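Local coordinates for protein purine nucleoside phosphorylase (Schistosoma mansoni, PDB 6B3L) that catalyses the reversible phosphorolysis of purine nucleosides such as inosine and guanosine, giving the free purine base and ribose 1-phosphate, at residues 20-25 / 46-51; 56-61 / 99-104; 129-134 / 271-276. All coordinates share one frame; numbering follows the deposited sequence. Where two conformers were deposited one is given.

Contact 1: 20-25 / 46-51; sequences KRVSNV and ERKVIP
Ser23 and Lys48 bring the C-terminal turn of helix 9-23 against strand 47-51, their CA atoms 6.1 Å apart; just beyond them the helix ends, with Asn24 leaving helical angles at positive phi. No hydrogen bond joins the segments, and the contact is mostly hydrocarbon. Beside the buried Ile50, CG2 of Val22 meets CD1 of Ile50 at 3.5 Å, a tight methyl-methyl approach between branches set at a slant to each other. With CG1 of Val22 anti to the carbonyl carbon (chi1 -55°), CG2 falls between the backbone N and that carbon, while the extended chi2 of Ile50 carries CD1 out to it. Lys48 bends at chi2 (65°), laying its CG, CD and CE alongside the helix end: CG lies 4.1 Å from CA of Ser23, and CE 3.9 Å from the carbonyl O of Val22. Ser23 OG accepts the backbone N-H of Val25 in a nearly straight bond of 3.2 Å, an ST turn that helps shape the exit from the helix. Beside the strand in the sheet runs antiparallel 69-75, whose Leu72 and Leu70 pair through the backbone with Lys48 and Ile50; Leu72 also touches Ser23 and Ile50, and Tyr18 and Ile19 of helix 9-23 extend the cover over Ile50.

Contact 2: 56-61 / 99-104; sequences PNFPKT and ALPIRV. With DMS (dimethyl sulfoxide), chain D.
Phe58 and Leu100 mark the closest backbone approach, CA to CA 7.1 Å, between the irregular segment 56-61 and a turn of helix 95-108. The helix is kinked at Pro101, whose ring nitrogen has no hydrogen to give to the preceding turn; within the segment Arg103 N bonds Ala99 O and Val104 N bonds Leu100 O. Most of the contact is carried by the Phe58 ring, which reaches from the loop across the helix surface. Its CD1 meets CD1 of Leu100 at 3.5 Å, while farther round the ring CE1 comes within 4.1 Å of CG2 of Val104. Pro101 supplies the cover over one face, its CG lying above the ring and its CB 3.9 Å from Phe58 CZ. Leu100 reaches the ring because its CG stands opposite the backbone N (chi1 -178°), which sends the isobutyl group out toward the loop; the same CD1 lies 4.0 Å from the carbonyl O of Asn57. Pro59 adds a looser ring-to-ring contact, CD to Pro101 CG. On another side of the helix, the extended Arg103 donates from NH1 to the O of a dimethyl sulfoxide, 2.9 Å at 155° and near the guanidinium plane; NH1 also bonds Ala7 O. The solvent molecule probably comes from the crystallisation liquor. Tyr52 meets the Phe58 ring as well. Between the two segments the packing is apolar: the link between strands 47-51 and 69-75 lies on a helix of the alpha/beta fold of the phosphorylase superfamily.

Contact 3: 129-134 / 271-276; sequences GDFVLI and DLLQMW. With XM0 (indan-2-amine), chain H.
Trp276 points the edge of its six-membered ring at one face of Phe131, an edge-to-face pair with centroids 5.1 Å apart and planes at 58°. CZ3 is the leading atom, 3.6 Å from Phe131 CG and displaced from the ring centre toward its rim. At the edge of the Phe131 ring, in its plane, CD2 of Leu272 approaches CE2 at 4.0 Å, while CD1 of Leu273 comes obliquely to CE1. This is helix-on-sheet packing in the alpha/beta fold of the phosphorylase superfamily: helix 259-283 lies over strand 131-139, the short segment axes 12.6 Å apart and inclined by 37°. Large side chains fill that distance. Trp276 spans much of it because its first torsion is near trans (chi1 -166°), which directs the indole toward the strand. Beyond Phe131, Leu133 adds CD2 against Trp276 CH2 at 4.1 Å. The buried indole N-H is satisfied by Ala176 O of helix 170-182, a bond that helps fix the ring's rotation, and Phe185 makes a second edge-to-face pair with Trp276. An indan-2-amine lies against this helix, close to Leu272, Met275 and Trp276, and is hydrogen-bonded to Asn183 OD1. Its six-membered ring rests on the helix surface, with C1 3.6 Å from Trp276 CA and C3 3.6 Å from Met275 CB.

In the fold
Along the chain the three contacts follow in series, each closing before the next opens. Contacts 1 and 2 lie on the same side of the chain's centre, their own centres about 16 Å apart and their nearest atoms about 6 Å; strand 47-51 of contact 1 leads into the loop of contact 2, and helix 9-23, which supplies one side of contact 1, also touches contact 2. Contact 3 lies across the chain's centre from contact 2, its centre about 28 Å from each of the others. Contacts 1 and 3 reach the same mixed sheet, through strands 47-51 and 131-139. Separate helices thus pack against distant parts of one sheet, while contact 2 ties a connecting loop to helix 95-108.

Contact 1: 20-25 / 46-51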
loop_
_atom_site.group_PDB
_atom_site.type_symbol
_atom_site.label_atom_id
_atom_site.label_comp_id
_atom_site.label_asym_id
_atom_site.label_seq_id
_atom_site.Cartn_x
_atom_site.Cartn_y
_atom_site.Cartn_z
ATOM N N LYS A 20 -17.425 2.466 -33.003
ATOM C CA LYS A 20 -17.284 3.045 -34.340
ATOM C C LYS A 20 -18.518 2.791 -35.200
ATOM O O LYS A 20 -18.897 3.647 -36.011
ATOM C CB LYS A 20 -16.017 2.495 -35.042
ATOM C CG LYS A 20 -14.717 2.987 -34.429
ATOM C CD LYS A 20 -13.482 2.649 -35.291
ATOM C CE LYS A 20 -12.877 1.329 -34.969
ATOM N NZ LYS A 20 -11.690 1.065 -35.890
ATOM N N ARG A 21 -19.163 1.635 -35.038
ATOM C CA ARG A 21 -20.347 1.312 -35.827
ATOM C C ARG A 21 -21.533 2.195 -35.455
ATOM O O ARG A 21 -22.342 2.560 -36.324
ATOM C CB ARG A 21 -20.708 -0.161 -35.639
ATOM C CG ARG A 21 -19.782 -1.121 -36.374
ATOM C CD ARG A 21 -20.294 -2.557 -36.352
ATOM N NE ARG A 21 -19.811 -3.303 -35.191
ATOM C CZ ARG A 21 -20.566 -3.743 -34.185
ATOM N NH1 ARG A 21 -19.992 -4.406 -33.186
ATOM N NH2 ARG A 21 -21.881 -3.540 -34.170
ATOM N N VAL A 22 -21.676 2.536 -34.173
ATOM C CA VAL A 22 -22.878 3.251 -33.751
ATOM C C VAL A 22 -22.704 4.766 -33.721
ATOM O O VAL A 22 -23.716 5.483 -33.702
ATOM C CB VAL A 22 -23.387 2.776 -32.370
ATOM C CG1 VAL A 22 -23.601 1.272 -32.358
ATOM C CG2 VAL A 22 -22.498 3.192 -31.290
ATOM N N SER A 23 -21.474 5.291 -33.787
ATOM C CA SER A 23 -21.272 6.718 -33.513
ATOM C C SER A 23 -20.846 7.543 -34.719
ATOM O O SER A 23 -21.275 8.694 -34.852
ATOM C CB SER A 23 -20.250 6.911 -32.385
ATOM O OG SER A 23 -18.926 7.022 -32.863
ATOM N N ASN A 24 -20.012 7.010 -35.602
ATOM C CA ASN A 24 -19.537 7.743 -36.774
ATOM C C ASN A 24 -18.709 8.980 -36.408
ATOM O O ASN A 24 -18.564 9.896 -37.218
ATOM C CB ASN A 24 -20.708 8.154 -37.668
ATOM C CG ASN A 24 -20.274 8.473 -39.071
ATOM O OD1 ASN A 24 -19.310 7.898 -39.576
ATOM N ND2 ASN A 24 -20.980 9.395 -39.716
ATOM N N VAL A 25 -18.175 9.041 -35.194
ATOM C CA VAL A 25 -17.284 10.113 -34.756
ATOM C C VAL A 25 -15.920 9.494 -34.499
ATOM O O VAL A 25 -15.825 8.485 -33.794
ATOM C CB VAL A 25 -17.811 10.799 -33.476
ATOM C CG1 VAL A 25 -16.762 11.735 -32.886
ATOM C CG2 VAL A 25 -19.101 11.558 -33.764
ATOM N N GLU A 46 -24.066 17.601 -31.732
ATOM C CA GLU A 46 -24.260 16.474 -32.643
ATOM C C GLU A 46 -23.864 15.164 -31.969
ATOM O O GLU A 46 -23.066 14.375 -32.487
ATOM C CB GLU A 46 -23.472 16.684 -33.931
ATOM C CG GLU A 46 -23.924 17.893 -34.720
ATOM C CD GLU A 46 -23.091 18.129 -35.964
ATOM O OE1 GLU A 46 -21.884 17.800 -35.942
ATOM O OE2 GLU A 46 -23.646 18.643 -36.959
ATOM N N ARG A 47 -24.417 14.937 -30.788
ATOM C CA ARG A 47 -23.827 13.934 -29.919
ATOM C C ARG A 47 -24.521 12.582 -30.035
ATOM O O ARG A 47 -25.650 12.461 -30.515
ATOM C CB ARG A 47 -23.821 14.407 -28.462
ATOM C CG ARG A 47 -25.119 14.324 -27.718
ATOM C CD ARG A 47 -24.903 14.871 -26.316
ATOM N NE ARG A 47 -26.030 14.616 -25.425
ATOM C CZ ARG A 47 -25.949 14.605 -24.097
ATOM N NH1 ARG A 47 -24.790 14.827 -23.485
ATOM N NH2 ARG A 47 -27.031 14.362 -23.375
ATOM N N LYS A 48 -23.784 11.558 -29.607
ATOM C CA LYS A 48 -24.247 10.181 -29.532
ATOM C C LYS A 48 -23.959 9.687 -28.125
ATOM O O LYS A 48 -22.808 9.730 -27.680
ATOM C CB LYS A 48 -23.524 9.299 -30.552
ATOM C CG LYS A 48 -23.859 7.815 -30.478
ATOM C CD LYS A 48 -25.319 7.534 -30.825
ATOM C CE LYS A 48 -25.714 6.110 -30.449
ATOM N NZ LYS A 48 -27.136 5.822 -30.783
ATOM N N VAL A 49 -24.985 9.206 -27.436
ATOM C CA VAL A 49 -24.851 8.696 -26.073
ATOM C C VAL A 49 -24.877 7.170 -26.134
ATOM O O VAL A 49 -25.832 6.582 -26.672
ATOM C CB VAL A 49 -25.978 9.247 -25.177
ATOM C CG1 VAL A 49 -25.853 8.735 -23.743
ATOM C CG2 VAL A 49 -25.953 10.777 -25.207
ATOM N N ILE A 50 -23.834 6.533 -25.606
ATOM C CA ILE A 50 -23.673 5.075 -25.649
ATOM C C ILE A 50 -23.616 4.517 -24.225
ATOM O O ILE A 50 -22.589 4.662 -23.539
ATOM C CB ILE A 50 -22.423 4.674 -26.449
ATOM C CG1 ILE A 50 -22.435 5.299 -27.850
ATOM C CG2 ILE A 50 -22.341 3.149 -26.573
ATOM C CD1 ILE A 50 -21.159 4.967 -28.633
ATOM N N PRO A 51 -24.678 3.876 -23.739
ATOM C CA PRO A 51 -24.619 3.269 -22.398
ATOM C C PRO A 51 -23.496 2.245 -22.291
ATOM O O PRO A 51 -23.308 1.422 -23.184
ATOM C CB PRO A 51 -25.989 2.595 -22.261
ATOM C CG PRO A 51 -26.883 3.307 -23.222
ATOM C CD PRO A 51 -25.982 3.654 -24.385
#

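Contact 2: 56-61 / 99-104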
loop_
_atom_site.group_PDB
_atom_site.type_symbol
_atom_site.label_atom_id
_atom_site.label_comp_id
_atom_site.label_asym_id
_atom_site.label_seq_id
_atom_site.Cartn_x
_atom_site.Cartn_y
_atom_site.Cartn_z
ATOM N N PRO A 56 -19.335 -4.003 -25.716
ATOM C CA PRO A 56 -18.614 -5.242 -25.372
ATOM C C PRO A 56 -17.426 -4.982 -24.459
ATOM O O PRO A 56 -16.590 -4.119 -24.723
ATOM C CB PRO A 56 -18.165 -5.784 -26.739
ATOM C CG PRO A 56 -19.163 -5.248 -27.699
ATOM C CD PRO A 56 -19.506 -3.865 -27.177
ATOM N N ASN A 57 -17.352 -5.765 -23.383
ATOM C CA ASN A 57 -16.235 -5.835 -22.441
ATOM C C ASN A 57 -16.109 -4.626 -21.513
ATOM O O ASN A 57 -15.158 -4.583 -20.720
ATOM C CB ASN A 57 -14.884 -6.043 -23.161
ATOM C CG ASN A 57 -14.876 -7.290 -24.044
ATOM O OD1 ASN A 57 -14.435 -7.263 -25.211
ATOM N ND2 ASN A 57 -15.376 -8.380 -23.505
ATOM N N PHE A 58 -17.015 -3.645 -21.569
ATOM C CA PHE A 58 -16.953 -2.551 -20.604
ATOM C C PHE A 58 -17.324 -3.047 -19.202
ATOM O O PHE A 58 -18.095 -4.000 -19.038
ATOM C CB PHE A 58 -17.866 -1.388 -21.028
ATOM C CG PHE A 58 -17.110 -0.178 -21.549
ATOM C CD1 PHE A 58 -16.229 -0.310 -22.611
ATOM C CD2 PHE A 58 -17.297 1.077 -21.006
ATOM C CE1 PHE A 58 -15.536 0.792 -23.115
ATOM C CE2 PHE A 58 -16.608 2.189 -21.500
ATOM C CZ PHE A 58 -15.731 2.044 -22.555
ATOM N N PRO A 59 -16.760 -2.428 -18.165
ATOM C CA PRO A 59 -17.009 -2.897 -16.803
ATOM C C PRO A 59 -18.452 -2.689 -16.360
ATOM O O PRO A 59 -19.139 -1.768 -16.815
ATOM C CB PRO A 59 -16.037 -2.068 -15.951
ATOM C CG PRO A 59 -15.552 -0.977 -16.804
ATOM C CD PRO A 59 -15.731 -1.374 -18.230
ATOM N N LYS A 60 -18.890 -3.571 -15.464
ATOM C CA LYS A 60 -20.216 -3.490 -14.850
ATOM C C LYS A 60 -20.190 -2.464 -13.715
ATOM O O LYS A 60 -19.384 -2.588 -12.786
ATOM C CB LYS A 60 -20.626 -4.863 -14.333
ATOM C CG LYS A 60 -21.966 -4.918 -13.604
ATOM C CD LYS A 60 -22.374 -6.365 -13.347
ATOM C CE LYS A 60 -23.728 -6.464 -12.659
ATOM N NZ LYS A 60 -24.812 -5.862 -13.484
ATOM N N THR A 61 -21.077 -1.455 -13.781
ATOM C CA THR A 61 -21.111 -0.381 -12.789
ATOM C C THR A 61 -22.453 -0.265 -12.055
ATOM O O THR A 61 -22.698 0.755 -11.404
ATOM C CB THR A 61 -20.767 0.968 -13.437
ATOM O OG1 THR A 61 -21.772 1.333 -14.394
ATOM C CG2 THR A 61 -19.402 0.917 -14.136
ATOM N N ALA A 99 -8.581 0.398 -16.524
ATOM C CA ALA A 99 -7.729 0.640 -17.681
ATOM C C ALA A 99 -8.458 0.475 -19.011
ATOM O O ALA A 99 -8.058 1.102 -20.004
ATOM C CB ALA A 99 -6.545 -0.331 -17.661
ATOM N N LEU A 100 -9.469 -0.395 -19.085
ATOM C CA LEU A 100 -10.044 -0.729 -20.391
ATOM C C LEU A 100 -10.620 0.502 -21.089
ATOM O O LEU A 100 -10.347 0.682 -22.293
ATOM C CB LEU A 100 -11.084 -1.852 -20.228
ATOM C CG LEU A 100 -11.812 -2.420 -21.469
ATOM C CD1 LEU A 100 -12.967 -1.538 -21.978
ATOM C CD2 LEU A 100 -10.846 -2.709 -22.536
ATOM N N PRO A 101 -11.397 1.379 -20.437
ATOM C CA PRO A 101 -11.947 2.531 -21.189
ATOM C C PRO A 101 -10.884 3.472 -21.747
ATOM O O PRO A 101 -11.080 4.027 -22.842
ATOM C CB PRO A 101 -12.863 3.214 -20.160
ATOM C CG PRO A 101 -13.277 2.082 -19.193
ATOM C CD PRO A 101 -12.015 1.254 -19.085
ATOM N N ILE A 102 -9.761 3.667 -21.048
ATOM C CA ILE A 102 -8.689 4.523 -21.555
ATOM C C ILE A 102 -8.008 3.872 -22.761
ATOM O O ILE A 102 -7.679 4.557 -23.736
ATOM C CB ILE A 102 -7.680 4.836 -20.434
ATOM C CG1 ILE A 102 -8.397 5.383 -19.197
ATOM C CG2 ILE A 102 -6.569 5.779 -20.918
ATOM C CD1 ILE A 102 -9.145 6.593 -19.435
ATOM N N ARG A 103 -7.790 2.544 -22.722
ATOM C CA ARG A 103 -7.188 1.856 -23.875
ATOM C C ARG A 103 -8.138 1.838 -25.081
ATOM O O ARG A 103 -7.678 1.905 -26.235
ATOM C CB ARG A 103 -6.740 0.448 -23.461
ATOM C CG ARG A 103 -5.507 0.542 -22.547
ATOM C CD ARG A 103 -5.020 -0.810 -21.987
ATOM N NE ARG A 103 -3.740 -0.646 -21.285
ATOM C CZ ARG A 103 -3.177 -1.543 -20.491
ATOM N NH1 ARG A 103 -3.752 -2.715 -20.267
ATOM N NH2 ARG A 103 -2.020 -1.262 -19.902
ATOM N N VAL A 104 -9.464 1.785 -24.848
ATOM C CA VAL A 104 -10.435 1.960 -25.933
ATOM C C VAL A 104 -10.324 3.370 -26.534
ATOM O O VAL A 104 -10.348 3.534 -27.764
ATOM C CB VAL A 104 -11.861 1.631 -25.443
ATOM C CG1 VAL A 104 -12.905 2.031 -26.464
ATOM C CG2 VAL A 104 -11.992 0.105 -25.147
HETATM S S DMS D . -2.687 -3.308 -16.648
HETATM O O DMS D . -2.746 -4.142 -17.901
HETATM C C1 DMS D . -4.378 -2.721 -16.347
HETATM C C2 DMS D . -2.689 -4.484 -15.253
#

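Contact 3: 129-134 / 271-276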
loop_
_atom_site.group_PDB
_atom_site.type_symbol
_atom_site.label_atom_id
_atom_site.label_comp_id
_atom_site.label_asym_id
_atom_site.label_seq_id
_atom_site.Cartn_x
_atom_site.Cartn_y
_atom_site.Cartn_z
ATOM N N GLY A 129 -11.631 27.026 -3.603
ATOM C CA GLY A 129 -12.036 27.628 -4.859
ATOM C C GLY A 129 -10.911 27.869 -5.850
ATOM O O GLY A 129 -11.186 28.299 -6.986
ATOM N N ASP A 130 -9.657 27.666 -5.434
ATOM C CA ASP A 130 -8.507 27.774 -6.323
ATOM C C ASP A 130 -8.412 26.556 -7.241
ATOM O O ASP A 130 -8.963 25.481 -6.972
ATOM C CB ASP A 130 -7.198 27.885 -5.523
ATOM C CG ASP A 130 -6.996 29.250 -4.823
ATOM O OD1 ASP A 130 -7.719 30.248 -5.088
ATOM O OD2 ASP A 130 -6.048 29.322 -3.992
ATOM N N PHE A 131 -7.698 26.746 -8.352
ATOM C CA PHE A 131 -7.369 25.683 -9.301
ATOM C C PHE A 131 -5.880 25.362 -9.231
ATOM O O PHE A 131 -5.043 26.266 -9.107
ATOM C CB PHE A 131 -7.710 26.111 -10.732
ATOM C CG PHE A 131 -9.160 26.495 -10.961
ATOM C CD1 PHE A 131 -10.165 25.541 -10.921
ATOM C CD2 PHE A 131 -9.501 27.796 -11.273
ATOM C CE1 PHE A 131 -11.482 25.894 -11.171
ATOM C CE2 PHE A 131 -10.809 28.151 -11.510
ATOM C CZ PHE A 131 -11.802 27.208 -11.455
ATOM N N VAL A 132 -5.534 24.082 -9.367
ATOM C CA VAL A 132 -4.129 23.666 -9.379
ATOM C C VAL A 132 -3.858 22.850 -10.647
ATOM O O VAL A 132 -4.460 21.789 -10.853
ATOM C CB VAL A 132 -3.744 22.872 -8.115
ATOM C CG1 VAL A 132 -2.285 22.394 -8.203
ATOM C CG2 VAL A 132 -3.938 23.748 -6.893
ATOM N N LEU A 133 -2.982 23.371 -11.521
ATOM C CA LEU A 133 -2.460 22.588 -12.642
ATOM C C LEU A 133 -1.476 21.560 -12.097
ATOM O O LEU A 133 -0.464 21.940 -11.490
ATOM C CB LEU A 133 -1.753 23.500 -13.643
ATOM C CG LEU A 133 -2.538 24.712 -14.146
ATOM C CD1 LEU A 133 -1.722 25.519 -15.140
ATOM C CD2 LEU A 133 -3.867 24.322 -14.768
ATOM N N ILE A 134 -1.748 20.275 -12.299
ATOM C CA ILE A 134 -0.902 19.222 -11.707
ATOM C C ILE A 134 0.363 19.057 -12.550
ATOM O O ILE A 134 0.293 18.841 -13.764
ATOM C CB ILE A 134 -1.676 17.900 -11.571
ATOM C CG1 ILE A 134 -2.901 18.072 -10.649
ATOM C CG2 ILE A 134 -0.736 16.779 -11.061
ATOM C CD1 ILE A 134 -3.835 16.900 -10.581
ATOM N N ASP A 271 -19.311 26.781 -13.661
ATOM C CA ASP A 271 -19.467 27.489 -14.933
ATOM C C ASP A 271 -18.130 27.994 -15.451
ATOM O O ASP A 271 -17.855 27.913 -16.660
ATOM C CB ASP A 271 -20.453 28.650 -14.771
ATOM C CG ASP A 271 -21.890 28.190 -14.757
ATOM O OD1 ASP A 271 -22.521 28.198 -15.835
ATOM O OD2 ASP A 271 -22.389 27.818 -13.673
ATOM N N LEU A 272 -17.284 28.513 -14.555
ATOM C CA LEU A 272 -15.953 28.980 -14.954
ATOM C C LEU A 272 -15.113 27.833 -15.512
ATOM O O LEU A 272 -14.458 27.971 -16.549
ATOM C CB LEU A 272 -15.245 29.630 -13.756
ATOM C CG LEU A 272 -13.861 30.249 -14.019
ATOM C CD1 LEU A 272 -13.941 31.225 -15.182
ATOM C CD2 LEU A 272 -13.303 30.952 -12.787
ATOM N N LEU A 273 -15.106 26.692 -14.821
ATOM C CA LEU A 273 -14.328 25.543 -15.273
ATOM C C LEU A 273 -14.828 25.041 -16.625
ATOM O O LEU A 273 -14.021 24.671 -17.492
ATOM C CB LEU A 273 -14.380 24.441 -14.208
ATOM C CG LEU A 273 -13.545 23.187 -14.416
ATOM C CD1 LEU A 273 -12.067 23.515 -14.443
ATOM C CD2 LEU A 273 -13.850 22.181 -13.299
ATOM N N GLN A 274 -16.151 25.047 -16.831
ATOM C CA GLN A 274 -16.733 24.614 -18.104
ATOM C C GLN A 274 -16.250 25.495 -19.265
ATOM O O GLN A 274 -15.861 24.986 -20.329
ATOM C CB GLN A 274 -18.264 24.625 -17.996
ATOM C CG GLN A 274 -19.021 24.339 -19.299
ATOM C CD GLN A 274 -20.536 24.317 -19.104
ATOM O OE1 GLN A 274 -21.034 24.424 -17.978
ATOM N NE2 GLN A 274 -21.274 24.172 -20.202
ATOM N N MET A 275 -16.274 26.821 -19.076
ATOM C CA MET A 275 -15.826 27.738 -20.123
ATOM C C MET A 275 -14.332 27.597 -20.378
ATOM O O MET A 275 -13.886 27.632 -21.535
ATOM C CB MET A 275 -16.175 29.194 -19.755
ATOM C CG MET A 275 -17.653 29.548 -19.820
ATOM S SD MET A 275 -17.953 31.334 -19.701
ATOM C CE MET A 275 -17.534 31.576 -17.977
ATOM N N TRP A 276 -13.543 27.425 -19.309
ATOM C CA TRP A 276 -12.100 27.229 -19.443
ATOM C C TRP A 276 -11.777 26.008 -20.296
ATOM O O TRP A 276 -10.989 26.090 -21.254
ATOM C CB TRP A 276 -11.499 27.085 -18.051
ATOM C CG TRP A 276 -10.011 27.198 -17.918
ATOM C CD1 TRP A 276 -9.115 27.652 -18.830
ATOM C CD2 TRP A 276 -9.267 26.887 -16.734
ATOM N NE1 TRP A 276 -7.829 27.640 -18.280
ATOM C CE2 TRP A 276 -7.913 27.176 -16.990
ATOM C CE3 TRP A 276 -9.624 26.393 -15.477
ATOM C CZ2 TRP A 276 -6.916 26.970 -16.039
ATOM C CZ3 TRP A 276 -8.646 26.171 -14.555
ATOM C CH2 TRP A 276 -7.304 26.467 -14.828
HETATM C C1 XM0 H . -12.279 30.782 -19.691
HETATM C C2 XM0 H . -13.376 31.547 -18.928
HETATM C C3 XM0 H . -14.296 32.247 -19.580
HETATM C C4 XM0 H . -14.286 32.281 -21.119
HETATM C C5 XM0 H . -13.299 31.590 -21.763
HETATM C C6 XM0 H . -12.233 30.809 -21.016
HETATM C C7 XM0 H . -13.482 31.803 -23.285
HETATM C C8 XM0 H . -14.425 32.975 -23.299
HETATM C C9 XM0 H . -15.202 32.985 -22.025
HETATM N N10 XM0 H . -13.616 34.207 -23.447
#